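Local coordinates for protein dihydropyrimidinase (Brevibacillus agri, PDB 3SFW) that probably catalyses the reversible hydrolytic ring opening of dihydropyrimidines at a metal centre holding two zinc ions, at residues A[117-122]-A[449-454]; A[376-381]-A[453-458]; A[78-83]-A[341-346]. One frame throughout, in Å; residues are numbered along the deposited sequence.

Contact 1 (A[117-122]-A[449-454]); sequences VIDYGF and AGRYVK
D119 OD1 is gripped by two groups: the backbone N of R451 donates to it at 2.9 Å, and the guanidinium of R433 forms a salt bridge with it. The R451 N-H points almost straight at the oxygen (167°) but arrives from above the carboxylate plane. K382 pairs with OD2, so this buried aspartate, whose negative charge its cationic neighbours would favour, ties one backbone to two basic side chains. The two backbones run in nearly the same direction, 20° apart end to end. Y120 is bridged to Y452 through both of its own peptide groups: Y120 N donates to R451 O at 3.0 Å, and Y120 O accepts from V453 N at 2.7 Å. G450 suits the start of the pairing because, lacking a side chain, its CA can come within 3.3 Å of I118 O.

The side chains of Y120 and Y452 cross at about a right angle, their ring planes oblique. Chi1 of Y120 (54°) puts CG between its own backbone N and carbonyl carbon. Y452 CA lies over the Y120 ring face, 3.8 Å from the centroid, as a CH-pi contact. Y452 CE1 reaches F122 CD2 at 3.6 Å, completing an aromatic cluster joined by H109. Tyrosine suits both places because its ring packs while its hydroxyl bonds: water links Y120 OH to G450 O, and Y452 OH meets E144 O and a second water shared with F122 N and V453 O. The pattern is a single parallel beta bridge, docking the C-terminal tail beside strand 119-124 of the amidohydrolase TIM barrel.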
ATOM      1  N   VAL A 117      32.650  -1.204 -32.709  1.00 10.20           N
ATOM      2  CA  VAL A 117      33.931  -1.753 -32.251  1.00 11.63           C
ATOM      3  C   VAL A 117      33.701  -2.791 -31.169  1.00 11.72           C
ATOM      4  O   VAL A 117      34.614  -3.539 -30.835  1.00 12.72           O
ATOM      5  CB  VAL A 117      34.894  -0.669 -31.743  1.00 11.38           C
ATOM      6  CG1 VAL A 117      35.038   0.452 -32.818  1.00 11.81           C
ATOM      7  CG2 VAL A 117      34.416  -0.056 -30.415  1.00 12.76           C
ATOM      8  N   ILE A 118      32.459  -2.864 -30.685  1.00 12.51           N
ATOM      9  CA  ILE A 118      32.064  -3.937 -29.767  1.00  9.25           C
ATOM     10  C   ILE A 118      30.685  -4.423 -30.156  1.00  9.83           C
ATOM     11  O   ILE A 118      30.073  -3.936 -31.124  1.00 13.37           O
ATOM     12  CB  ILE A 118      32.058  -3.475 -28.280  1.00 11.93           C
ATOM     13  CG1 ILE A 118      31.448  -2.095 -28.151  1.00 16.64           C
ATOM     14  CG2 ILE A 118      33.475  -3.343 -27.742  1.00 14.28           C
ATOM     15  CD1 ILE A 118      30.162  -2.015 -27.588  1.00 16.39           C
ATOM     16  N   ASP A 119      30.206  -5.475 -29.476  1.00 11.98           N
ATOM     17  CA  ASP A 119      29.051  -6.199 -29.958  1.00  8.39           C
ATOM     18  C   ASP A 119      27.744  -5.460 -29.672  1.00 10.81           C
ATOM     19  O   ASP A 119      27.685  -4.634 -28.753  1.00 11.70           O
ATOM     20  CB  ASP A 119      28.998  -7.592 -29.349  1.00 10.05           C
ATOM     21  CG  ASP A 119      30.070  -8.497 -29.922  1.00 13.54           C
ATOM     22  OD1 ASP A 119      30.865  -7.986 -30.764  1.00 13.36           O
ATOM     23  OD2 ASP A 119      30.142  -9.689 -29.558  1.00 12.62           O
ATOM     24  N   TYR A 120      26.706  -5.752 -30.460  1.00 11.36           N
ATOM     25  CA  TYR A 120      25.457  -4.968 -30.372  1.00 10.13           C
ATOM     26  C   TYR A 120      24.265  -5.844 -30.687  1.00 10.40           C
ATOM     27  O   TYR A 120      24.310  -6.676 -31.624  1.00 11.40           O
ATOM     28  CB  TYR A 120      25.477  -3.746 -31.321  1.00 12.24           C
ATOM     29  CG  TYR A 120      25.775  -4.104 -32.776  1.00 10.29           C
ATOM     30  CD1 TYR A 120      27.105  -4.290 -33.218  1.00  9.90           C
ATOM     31  CD2 TYR A 120      24.717  -4.238 -33.713  1.00 11.11           C
ATOM     32  CE1 TYR A 120      27.378  -4.731 -34.546  1.00 10.29           C
ATOM     33  CE2 TYR A 120      24.977  -4.649 -35.023  1.00 13.85           C
ATOM     34  CZ  TYR A 120      26.301  -4.849 -35.445  1.00 13.01           C
ATOM     35  OH  TYR A 120      26.528  -5.260 -36.754  1.00 14.40           O
ATOM     36  N   GLY A 121      23.150  -5.553 -30.024  1.00 11.42           N
ATOM     37  CA  GLY A 121      21.897  -6.095 -30.456  1.00 10.54           C
ATOM     38  C   GLY A 121      20.975  -4.945 -30.740  1.00 10.76           C
ATOM     39  O   GLY A 121      21.356  -3.754 -30.546  1.00 11.98           O
ATOM     40  N   PHE A 122      19.769  -5.268 -31.217  1.00 11.86           N
ATOM     41  CA  PHE A 122      18.733  -4.265 -31.385  1.00  9.77           C
ATOM     42  C   PHE A 122      17.476  -4.630 -30.603  1.00  9.47           C
ATOM     43  O   PHE A 122      17.038  -5.785 -30.621  1.00 11.76           O
ATOM     44  CB  PHE A 122      18.332  -4.122 -32.877  1.00  9.78           C
ATOM     45  CG  PHE A 122      19.461  -3.668 -33.775  1.00 11.19           C
ATOM     46  CD1 PHE A 122      20.351  -2.644 -33.379  1.00 12.77           C
ATOM     47  CD2 PHE A 122      19.632  -4.267 -35.021  1.00 13.52           C
ATOM     48  CE1 PHE A 122      21.415  -2.308 -34.140  1.00 15.18           C
ATOM     49  CE2 PHE A 122      20.738  -3.919 -35.822  1.00 16.45           C
ATOM     50  CZ  PHE A 122      21.596  -2.925 -35.407  1.00 14.60           C
ATOM     51  N   ALA A 449      34.950  -4.325 -35.845  1.00 14.57           N
ATOM     52  CA  ALA A 449      35.271  -5.513 -35.041  1.00 13.78           C
ATOM     53  C   ALA A 449      34.027  -6.120 -34.375  1.00 12.82           C
ATOM     54  O   ALA A 449      33.970  -7.339 -34.091  1.00 14.27           O
ATOM     55  CB  ALA A 449      36.305  -5.156 -33.977  1.00 14.47           C
ATOM     56  N   GLY A 450      33.127  -5.236 -33.958  1.00 11.95           N
ATOM     57  CA  GLY A 450      31.909  -5.622 -33.248  1.00  9.82           C
ATOM     58  C   GLY A 450      30.987  -6.435 -34.114  1.00 13.34           C
ATOM     59  O   GLY A 450      30.996  -6.309 -35.343  1.00 15.72           O
ATOM     60  N   ARG A 451      30.259  -7.362 -33.481  1.00 11.72           N
ATOM     61  CA  ARG A 451      29.293  -8.233 -34.182  1.00 12.52           C
ATOM     62  C   ARG A 451      27.884  -8.097 -33.619  1.00 12.76           C
ATOM     63  O   ARG A 451      27.693  -7.821 -32.432  1.00 14.51           O
ATOM     64  CB  ARG A 451      29.690  -9.719 -34.095  1.00 17.63           C
ATOM     65  CG  ARG A 451      31.080  -9.960 -34.681  1.00 26.71           C
ATOM     66  CD  ARG A 451      31.181 -11.315 -35.325  1.00 34.54           C
ATOM     67  NE  ARG A 451      31.244 -12.363 -34.329  1.00 37.35           N
ATOM     68  CZ  ARG A 451      32.282 -13.191 -34.177  1.00 40.50           C
ATOM     69  NH1 ARG A 451      32.255 -14.106 -33.214  1.00 38.60           N
ATOM     70  NH2 ARG A 451      33.342 -13.104 -34.975  1.00 38.45           N
ATOM     71  N   TYR A 452      26.915  -8.311 -34.499  1.00 13.55           N
ATOM     72  CA  TYR A 452      25.499  -8.279 -34.119  1.00 12.13           C
ATOM     73  C   TYR A 452      25.218  -9.509 -33.278  1.00 15.88           C
ATOM     74  O   TYR A 452      25.679 -10.613 -33.615  1.00 17.41           O
ATOM     75  CB  TYR A 452      24.601  -8.310 -35.388  1.00 13.13           C
ATOM     76  CG  TYR A 452      23.126  -8.432 -35.034  1.00 12.32           C
ATOM     77  CD1 TYR A 452      22.452  -7.357 -34.443  1.00 11.78           C
ATOM     78  CD2 TYR A 452      22.387  -9.604 -35.325  1.00 14.25           C
ATOM     79  CE1 TYR A 452      21.104  -7.450 -34.087  1.00 13.81           C
ATOM     80  CE2 TYR A 452      21.057  -9.722 -34.919  1.00 13.61           C
ATOM     81  CZ  TYR A 452      20.421  -8.641 -34.323  1.00 14.54           C
ATOM     82  OH  TYR A 452      19.106  -8.708 -33.975  1.00 15.24           O
ATOM     83  N   VAL A 453      24.434  -9.336 -32.219  1.00 13.44           N
ATOM     84  CA  VAL A 453      24.051 -10.468 -31.349  1.00 14.63           C
ATOM     85  C   VAL A 453      22.592 -10.832 -31.551  1.00 14.21           C
ATOM     86  O   VAL A 453      21.714  -9.965 -31.418  1.00 12.91           O
ATOM     87  CB  VAL A 453      24.254 -10.087 -29.858  1.00 14.59           C
ATOM     88  CG1 VAL A 453      23.859 -11.286 -28.944  1.00 16.16           C
ATOM     89  CG2 VAL A 453      25.730  -9.721 -29.656  1.00 19.04           C
ATOM     90  N   LYS A 454      22.335 -12.055 -32.027  1.00 13.32           N
ATOM     91  CA  LYS A 454      20.946 -12.542 -32.210  1.00 14.61           C
ATOM     92  C   LYS A 454      20.472 -13.096 -30.877  1.00 16.64           C
ATOM     93  O   LYS A 454      21.126 -13.981 -30.312  1.00 17.48           O
ATOM     94  CB  LYS A 454      20.883 -13.669 -33.292  1.00 21.21           C
ATOM     95  CG  LYS A 454      20.858 -13.184 -34.762  1.00 31.56           C
ATOM     96  CD  LYS A 454      20.658 -14.386 -35.749  1.00 36.19           C
ATOM     97  CE  LYS A 454      19.925 -14.015 -37.093  1.00 39.64           C
ATOM     98  NZ  LYS A 454      20.156 -12.628 -37.648  1.00 37.73           N
TER
HETATM   99  O   HOH W   1      28.884  -6.059 -37.457  1.00 26.05           O
HETATM  100  O   HOH W   2      19.556  -8.229 -31.087  1.00 10.56           O

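Contact 2 (A[376-381]-A[453-458]); sequences FGMFPQ and VKRSTF
R455 and F376 lie side by side and point the same way, their guanidinium and ring planes turned 56° apart. R455 NH2 comes to the ring at its edge rather than over its face, standing 3.7 Å from F376 CD1. The same nitrogen donates to F376 O at 2.8 Å, with the oxygen close to the guanidinium plane, so one N-H secures the end of the arginine to the last turn of a helix. A bend at chi3 (-61°) swings NE out of the line of the aliphatic chain, whose CD passes F376 O on the way. Arginine suits the place because it offers a greasy stem and a spreading polar head: NH1 is held by S148 OG and F122 O.

M378 crosses that stem obliquely, its CG 3.7 Å from R455 CD, and the same CG meets V453 CG1 at 4.1 Å. The unbranched methionine chain thus touches both V453 and R455. Between the backbones, S456 N donates to G377 O at 2.9 Å; the bond is nearly straight (171°) and lies on a carbonyl lone pair. G377 ends the helix in a Schellman motif. Glycine suits its positive phi, and a CB here would run into S456 O.

Nearby, F379 and P380 pack on S14 and T16 of a neighbouring subunit, and the F376 ring meets Y236 edge-to-face. The contact therefore lays the C-terminal tail across the end of helix 361-376, from which M378 reaches strands 49-59 and 86-93.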
ATOM      1  N   PHE A 376      17.617  -9.805 -21.564  1.00 10.04           N
ATOM      2  CA  PHE A 376      17.656  -9.520 -23.011  1.00 10.17           C
ATOM      3  C   PHE A 376      18.184 -10.681 -23.863  1.00 10.34           C
ATOM      4  O   PHE A 376      18.394 -10.534 -25.063  1.00 11.05           O
ATOM      5  CB  PHE A 376      18.442  -8.218 -23.251  1.00  8.51           C
ATOM      6  CG  PHE A 376      17.656  -7.011 -22.802  1.00 10.32           C
ATOM      7  CD1 PHE A 376      16.521  -6.628 -23.514  1.00 11.58           C
ATOM      8  CD2 PHE A 376      17.937  -6.377 -21.587  1.00 10.28           C
ATOM      9  CE1 PHE A 376      15.713  -5.562 -23.061  1.00 11.66           C
ATOM     10  CE2 PHE A 376      17.183  -5.268 -21.162  1.00  8.59           C
ATOM     11  CZ  PHE A 376      16.015  -4.913 -21.847  1.00 10.07           C
ATOM     12  N   GLY A 377      18.267 -11.863 -23.266  1.00 10.36           N
ATOM     13  CA  GLY A 377      18.453 -13.101 -24.102  1.00  8.86           C
ATOM     14  C   GLY A 377      19.867 -13.234 -24.655  1.00 10.95           C
ATOM     15  O   GLY A 377      20.077 -13.744 -25.773  1.00 12.27           O
ATOM     16  N   MET A 378      20.849 -12.764 -23.879  1.00 10.30           N
ATOM     17  CA  MET A 378      22.262 -12.772 -24.318  1.00 11.12           C
ATOM     18  C   MET A 378      23.080 -13.620 -23.357  1.00 12.21           C
ATOM     19  O   MET A 378      24.269 -13.622 -23.439  1.00 14.90           O
ATOM     20  CB  MET A 378      22.855 -11.316 -24.288  1.00 12.13           C
ATOM     21  CG  MET A 378      22.155 -10.344 -25.294  1.00 14.32           C
ATOM     22  SD  MET A 378      22.377  -8.565 -24.860  1.00 16.39           S
ATOM     23  CE  MET A 378      24.057  -8.346 -25.387  1.00 17.89           C
ATOM     24  N   PHE A 379      22.432 -14.339 -22.438  1.00 12.56           N
ATOM     25  CA  PHE A 379      23.168 -15.055 -21.378  1.00 11.73           C
ATOM     26  C   PHE A 379      23.122 -16.549 -21.746  1.00 14.61           C
ATOM     27  O   PHE A 379      22.079 -17.039 -22.164  1.00 15.81           O
ATOM     28  CB  PHE A 379      22.467 -14.853 -20.021  1.00 12.38           C
ATOM     29  CG  PHE A 379      23.256 -15.397 -18.852  1.00 16.71           C
ATOM     30  CD1 PHE A 379      22.964 -16.650 -18.319  1.00 19.71           C
ATOM     31  CD2 PHE A 379      24.322 -14.660 -18.330  1.00 18.10           C
ATOM     32  CE1 PHE A 379      23.749 -17.167 -17.248  1.00 20.32           C
ATOM     33  CE2 PHE A 379      25.086 -15.175 -17.315  1.00 21.85           C
ATOM     34  CZ  PHE A 379      24.782 -16.410 -16.760  1.00 20.73           C
ATOM     35  N   PRO A 380      24.219 -17.292 -21.532  1.00 15.94           N
ATOM     36  CA  PRO A 380      25.448 -16.897 -20.868  1.00 16.36           C
ATOM     37  C   PRO A 380      26.547 -16.525 -21.856  1.00 11.75           C
ATOM     38  O   PRO A 380      27.676 -16.371 -21.431  1.00 14.30           O
ATOM     39  CB  PRO A 380      25.896 -18.199 -20.144  1.00 18.16           C
ATOM     40  CG  PRO A 380      25.410 -19.298 -21.056  1.00 20.62           C
ATOM     41  CD  PRO A 380      24.111 -18.766 -21.685  1.00 19.49           C
ATOM     42  N   GLN A 381      26.233 -16.361 -23.141  1.00 11.64           N
ATOM     43  CA  GLN A 381      27.277 -15.900 -24.098  1.00 14.69           C
ATOM     44  C   GLN A 381      27.936 -14.602 -23.567  1.00 16.47           C
ATOM     45  O   GLN A 381      29.183 -14.444 -23.590  1.00 14.77           O
ATOM     46  CB  GLN A 381      26.679 -15.608 -25.506  1.00 18.00           C
ATOM     47  CG  GLN A 381      27.741 -15.016 -26.462  1.00 19.28           C
ATOM     48  CD  GLN A 381      27.209 -14.508 -27.830  1.00 21.43           C
ATOM     49  OE1 GLN A 381      27.962 -13.924 -28.609  1.00 23.32           O
ATOM     50  NE2 GLN A 381      25.933 -14.698 -28.098  1.00 19.73           N
ATOM     51  N   VAL A 453      24.434  -9.336 -32.219  1.00 13.44           N
ATOM     52  CA  VAL A 453      24.051 -10.468 -31.349  1.00 14.63           C
ATOM     53  C   VAL A 453      22.592 -10.832 -31.551  1.00 14.21           C
ATOM     54  O   VAL A 453      21.714  -9.965 -31.418  1.00 12.91           O
ATOM     55  CB  VAL A 453      24.254 -10.087 -29.858  1.00 14.59           C
ATOM     56  CG1 VAL A 453      23.859 -11.286 -28.944  1.00 16.16           C
ATOM     57  CG2 VAL A 453      25.730  -9.721 -29.656  1.00 19.04           C
ATOM     58  N   LYS A 454      22.335 -12.055 -32.027  1.00 13.32           N
ATOM     59  CA  LYS A 454      20.946 -12.542 -32.210  1.00 14.61           C
ATOM     60  C   LYS A 454      20.472 -13.096 -30.877  1.00 16.64           C
ATOM     61  O   LYS A 454      21.126 -13.981 -30.312  1.00 17.48           O
ATOM     62  CB  LYS A 454      20.883 -13.669 -33.292  1.00 21.21           C
ATOM     63  CG  LYS A 454      20.858 -13.184 -34.762  1.00 31.56           C
ATOM     64  CD  LYS A 454      20.658 -14.386 -35.749  1.00 36.19           C
ATOM     65  CE  LYS A 454      19.925 -14.015 -37.093  1.00 39.64           C
ATOM     66  NZ  LYS A 454      20.156 -12.628 -37.648  1.00 37.73           N
ATOM     67  N   ARG A 455      19.444 -12.479 -30.294  1.00  9.28           N
ATOM     68  CA  ARG A 455      19.095 -12.768 -28.916  1.00  9.27           C
ATOM     69  C   ARG A 455      18.023 -13.804 -28.771  1.00 10.59           C
ATOM     70  O   ARG A 455      17.205 -14.008 -29.686  1.00 12.25           O
ATOM     71  CB  ARG A 455      18.707 -11.445 -28.231  1.00  9.68           C
ATOM     72  CG  ARG A 455      19.923 -10.474 -28.295  1.00  9.16           C
ATOM     73  CD  ARG A 455      19.635  -9.076 -27.675  1.00  8.96           C
ATOM     74  NE  ARG A 455      18.546  -8.386 -28.375  1.00 10.29           N
ATOM     75  CZ  ARG A 455      17.342  -8.170 -27.847  1.00  9.94           C
ATOM     76  NH1 ARG A 455      16.418  -7.506 -28.560  1.00  9.15           N
ATOM     77  NH2 ARG A 455      17.069  -8.580 -26.581  1.00  9.25           N
ATOM     78  N   SER A 456      18.079 -14.549 -27.669  1.00 12.41           N
ATOM     79  CA  SER A 456      17.136 -15.620 -27.445  1.00 13.41           C
ATOM     80  C   SER A 456      15.791 -15.097 -26.942  1.00 13.00           C
ATOM     81  O   SER A 456      15.694 -13.949 -26.463  1.00 13.43           O
ATOM     82  CB  SER A 456      17.754 -16.662 -26.488  1.00 18.72           C
ATOM     83  OG  SER A 456      18.003 -16.070 -25.240  1.00 23.38           O
ATOM     84  N   THR A 457      14.751 -15.907 -27.097  1.00 12.77           N
ATOM     85  CA  THR A 457      13.419 -15.537 -26.594  1.00 12.30           C
ATOM     86  C   THR A 457      13.432 -15.455 -25.104  1.00 16.80           C
ATOM     87  O   THR A 457      14.330 -16.004 -24.451  1.00 16.24           O
ATOM     88  CB  THR A 457      12.317 -16.492 -27.059  1.00 15.44           C
ATOM     89  OG1 THR A 457      12.719 -17.829 -26.779  1.00 15.89           O
ATOM     90  CG2 THR A 457      12.093 -16.337 -28.610  1.00 16.33           C
ATOM     91  N   PHE A 458      12.403 -14.833 -24.540  1.00 15.03           N
ATOM     92  CA  PHE A 458      12.465 -14.469 -23.146  1.00 15.10           C
ATOM     93  C   PHE A 458      12.391 -15.657 -22.203  1.00 16.98           C
ATOM     94  O   PHE A 458      11.492 -16.518 -22.324  1.00 16.16           O
ATOM     95  CB  PHE A 458      11.323 -13.510 -22.805  1.00 17.23           C
ATOM     96  CG  PHE A 458      11.425 -12.960 -21.407  1.00 16.41           C
ATOM     97  CD1 PHE A 458      12.411 -12.018 -21.093  1.00 15.95           C
ATOM     98  CD2 PHE A 458      10.566 -13.396 -20.426  1.00 16.74           C
ATOM     99  CE1 PHE A 458      12.485 -11.509 -19.809  1.00 16.27           C
ATOM    100  CE2 PHE A 458      10.650 -12.885 -19.139  1.00 17.25           C
ATOM    101  CZ  PHE A 458      11.619 -11.979 -18.840  1.00 15.43           C
TER
HETATM  102  O   HOH W   3      21.568 -15.606 -28.217  1.00 36.43           O

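Contact 3 (A[78-83]-A[341-346]); sequences TKAAAF and IIEDRM
I342 packs against the alanine face of helix 74-83, the helix of a beta-alpha-beta crossover that joins the parallel strands 49-59 and 86-93 of the TIM barrel. I342 CD1 rests on A81 CB at 3.7 Å, with CG1 close behind. With CG1 anti to the backbone N (chi1 -157°), CG1 is directed at A81, while CG2 meets A80. Alanine suits both positions: its small methyl lets the 341-346 backbone come near, and the CA atoms of A81 and E343 are 4.9 Å apart.

The extended side chain of E343 touches the same helix. Its CG lies 3.5 Å from A80 O, a contact of the aliphatic stem rather than of the charge, and OE2 ends 3.9 Å from F83 CB. No hydrogen bond crosses between the segments; the direct contact is van der Waals packing.

The next shell fixes the polar parts. The buried carboxylate of E343 accepts at OE1 from the backbone N of H410, whose ring stacks on that of F83. Two residues on, R345 bonds to V312 O and T86 OG1 of barrel strands and to T368 O of helix 361-376, while I342 also leans on D56 and T59 of strand 49-59. In the first shell, A80 CB lies 3.8 Å from E343 OE1 and 4.0 Å from I342 CG2.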
ATOM      1  N   THR A  78      30.151   3.254 -29.782  1.00 11.26           N
ATOM      2  CA  THR A  78      30.683   1.976 -29.244  1.00 11.50           C
ATOM      3  C   THR A  78      32.097   2.142 -28.724  1.00 11.31           C
ATOM      4  O   THR A  78      32.486   1.507 -27.748  1.00 10.77           O
ATOM      5  CB  THR A  78      30.601   0.778 -30.241  1.00 10.34           C
ATOM      6  OG1 THR A  78      31.369   1.042 -31.428  1.00 10.91           O
ATOM      7  CG2 THR A  78      29.142   0.499 -30.588  1.00 11.22           C
ATOM      8  N   LYS A  79      32.883   3.044 -29.344  1.00 11.18           N
ATOM      9  CA  LYS A  79      34.238   3.252 -28.836  1.00 12.74           C
ATOM     10  C   LYS A  79      34.155   3.898 -27.437  1.00 12.66           C
ATOM     11  O   LYS A  79      34.894   3.522 -26.509  1.00 11.50           O
ATOM     12  CB  LYS A  79      35.083   4.115 -29.801  1.00 15.14           C
ATOM     13  CG  LYS A  79      36.460   4.393 -29.315  1.00 18.24           C
ATOM     14  CD  LYS A  79      37.389   4.761 -30.522  1.00 19.37           C
ATOM     15  CE  LYS A  79      36.775   5.929 -31.315  1.00 22.66           C
ATOM     16  NZ  LYS A  79      36.894   7.229 -30.634  1.00 21.38           N
ATOM     17  N   ALA A  80      33.244   4.861 -27.280  1.00 11.10           N
ATOM     18  CA  ALA A  80      33.081   5.542 -26.004  1.00 14.53           C
ATOM     19  C   ALA A  80      32.561   4.543 -24.937  1.00 11.58           C
ATOM     20  O   ALA A  80      33.020   4.523 -23.812  1.00 11.93           O
ATOM     21  CB  ALA A  80      32.092   6.705 -26.176  1.00 12.63           C
ATOM     22  N   ALA A  81      31.641   3.677 -25.333  1.00 11.82           N
ATOM     23  CA  ALA A  81      31.147   2.630 -24.418  1.00 12.16           C
ATOM     24  C   ALA A  81      32.326   1.788 -23.946  1.00 12.58           C
ATOM     25  O   ALA A  81      32.462   1.519 -22.741  1.00 11.93           O
ATOM     26  CB  ALA A  81      30.118   1.726 -25.142  1.00 11.22           C
ATOM     27  N   ALA A  82      33.177   1.373 -24.880  1.00 10.21           N
ATOM     28  CA  ALA A  82      34.312   0.502 -24.517  1.00 10.20           C
ATOM     29  C   ALA A  82      35.274   1.237 -23.566  1.00 12.59           C
ATOM     30  O   ALA A  82      35.724   0.679 -22.564  1.00 11.25           O
ATOM     31  CB  ALA A  82      35.076   0.028 -25.788  1.00 10.92           C
ATOM     32  N   PHE A  83      35.575   2.508 -23.846  1.00 12.14           N
ATOM     33  CA  PHE A  83      36.443   3.225 -22.908  1.00 12.25           C
ATOM     34  C   PHE A  83      35.806   3.257 -21.511  1.00 11.88           C
ATOM     35  O   PHE A  83      36.514   3.515 -20.540  1.00 13.27           O
ATOM     36  CB  PHE A  83      36.732   4.637 -23.393  1.00  9.78           C
ATOM     37  CG  PHE A  83      37.927   4.714 -24.321  1.00 11.74           C
ATOM     38  CD1 PHE A  83      37.733   4.882 -25.701  1.00 14.23           C
ATOM     39  CD2 PHE A  83      39.233   4.642 -23.813  1.00 13.72           C
ATOM     40  CE1 PHE A  83      38.833   5.020 -26.559  1.00 18.12           C
ATOM     41  CE2 PHE A  83      40.356   4.707 -24.672  1.00 14.68           C
ATOM     42  CZ  PHE A  83      40.154   4.938 -26.039  1.00 15.99           C
ATOM     43  N   ILE A 341      25.639   9.785 -21.877  1.00  9.43           N
ATOM     44  CA  ILE A 341      25.695   8.994 -20.660  1.00 11.61           C
ATOM     45  C   ILE A 341      26.482   7.661 -20.852  1.00 12.68           C
ATOM     46  O   ILE A 341      26.855   6.996 -19.877  1.00 11.69           O
ATOM     47  CB  ILE A 341      24.221   8.670 -20.176  1.00  8.94           C
ATOM     48  CG1 ILE A 341      23.314   9.901 -20.189  1.00 10.46           C
ATOM     49  CG2 ILE A 341      24.237   8.020 -18.745  1.00 13.40           C
ATOM     50  CD1 ILE A 341      23.795  11.024 -19.208  1.00 10.27           C
ATOM     51  N   ILE A 342      26.728   7.259 -22.090  1.00 11.37           N
ATOM     52  CA  ILE A 342      27.229   5.880 -22.301  1.00 11.31           C
ATOM     53  C   ILE A 342      28.573   5.610 -21.605  1.00 11.94           C
ATOM     54  O   ILE A 342      28.816   4.510 -21.096  1.00 11.49           O
ATOM     55  CB  ILE A 342      27.259   5.509 -23.785  1.00  9.54           C
ATOM     56  CG1 ILE A 342      27.213   3.982 -23.965  1.00 11.43           C
ATOM     57  CG2 ILE A 342      28.525   6.118 -24.509  1.00 10.25           C
ATOM     58  CD1 ILE A 342      26.963   3.600 -25.484  1.00 11.14           C
ATOM     59  N   GLU A 343      29.454   6.614 -21.579  1.00  8.70           N
ATOM     60  CA  GLU A 343      30.807   6.352 -21.190  1.00 10.21           C
ATOM     61  C   GLU A 343      30.988   6.253 -19.669  1.00 13.88           C
ATOM     62  O   GLU A 343      31.816   5.477 -19.179  1.00 15.53           O
ATOM     63  CB  GLU A 343      31.715   7.455 -21.732  1.00  8.98           C
ATOM     64  CG  GLU A 343      33.196   7.161 -21.478  1.00 11.13           C
ATOM     65  CD  GLU A 343      34.124   8.016 -22.340  1.00 13.88           C
ATOM     66  OE1 GLU A 343      33.644   8.675 -23.294  1.00 15.48           O
ATOM     67  OE2 GLU A 343      35.346   8.000 -22.064  1.00 14.93           O
ATOM     68  N   ASP A 344      30.146   6.952 -18.927  1.00 13.12           N
ATOM     69  CA  ASP A 344      30.365   7.060 -17.469  1.00 10.00           C
ATOM     70  C   ASP A 344      29.495   6.140 -16.632  1.00 12.58           C
ATOM     71  O   ASP A 344      29.629   6.097 -15.368  1.00 12.63           O
ATOM     72  CB  ASP A 344      30.275   8.504 -17.033  1.00 10.02           C
ATOM     73  CG  ASP A 344      31.322   9.347 -17.715  1.00 14.97           C
ATOM     74  OD1 ASP A 344      32.523   8.940 -17.686  1.00 13.92           O
ATOM     75  OD2 ASP A 344      30.929  10.319 -18.384  1.00 13.37           O
ATOM     76  N   ARG A 345      28.661   5.354 -17.317  1.00 10.72           N
ATOM     77  CA  ARG A 345      27.674   4.495 -16.598  1.00  9.11           C
ATOM     78  C   ARG A 345      28.375   3.579 -15.571  1.00 12.66           C
ATOM     79  O   ARG A 345      27.954   3.528 -14.381  1.00 11.94           O
ATOM     80  CB  ARG A 345      26.863   3.620 -17.590  1.00 10.08           C
ATOM     81  CG  ARG A 345      25.888   2.644 -16.867  1.00 11.11           C
ATOM     82  CD  ARG A 345      25.111   1.772 -17.901  1.00 12.04           C
ATOM     83  NE  ARG A 345      26.027   0.928 -18.649  1.00 11.73           N
ATOM     84  CZ  ARG A 345      26.001  -0.405 -18.660  1.00 10.70           C
ATOM     85  NH1 ARG A 345      25.064  -1.067 -17.964  1.00 10.75           N
ATOM     86  NH2 ARG A 345      26.934  -1.073 -19.360  1.00  9.05           N
ATOM     87  N   MET A 346      29.373   2.803 -16.010  1.00 10.27           N
ATOM     88  CA  MET A 346      29.999   1.804 -15.113  1.00  9.93           C
ATOM     89  C   MET A 346      30.687   2.509 -13.929  1.00 11.64           C
ATOM     90  O   MET A 346      30.539   2.081 -12.753  1.00 12.75           O
ATOM     91  CB  MET A 346      31.027   0.963 -15.867  1.00 11.43           C
ATOM     92  CG  MET A 346      30.432   0.058 -16.951  1.00 14.44           C
ATOM     93  SD  MET A 346      29.494  -1.305 -16.258  1.00 17.91           S
ATOM     94  CE  MET A 346      30.789  -2.389 -15.746  1.00 16.78           C
TER

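Along the chain the segments come in the order 78-83, 117-122, 341-346, 376-381 and then the tail, whose overlapping pieces 449-454 and 453-458 share V453 and K454. Contacts 1 and 2 are therefore successive steps of one C-terminal run, their centres about 12 Å apart and joined by F122 O and R455 NH1. The centre of contact 3 lies about 15 Å from that of contact 1, touching it where T78 OG1 accepts from V117 N, and about 21 Å from that of contact 2, with nearest atoms about 9 Å apart. Strand 86-93 borders all three, so that helix 74-83 and the C-terminal tail are joined around it.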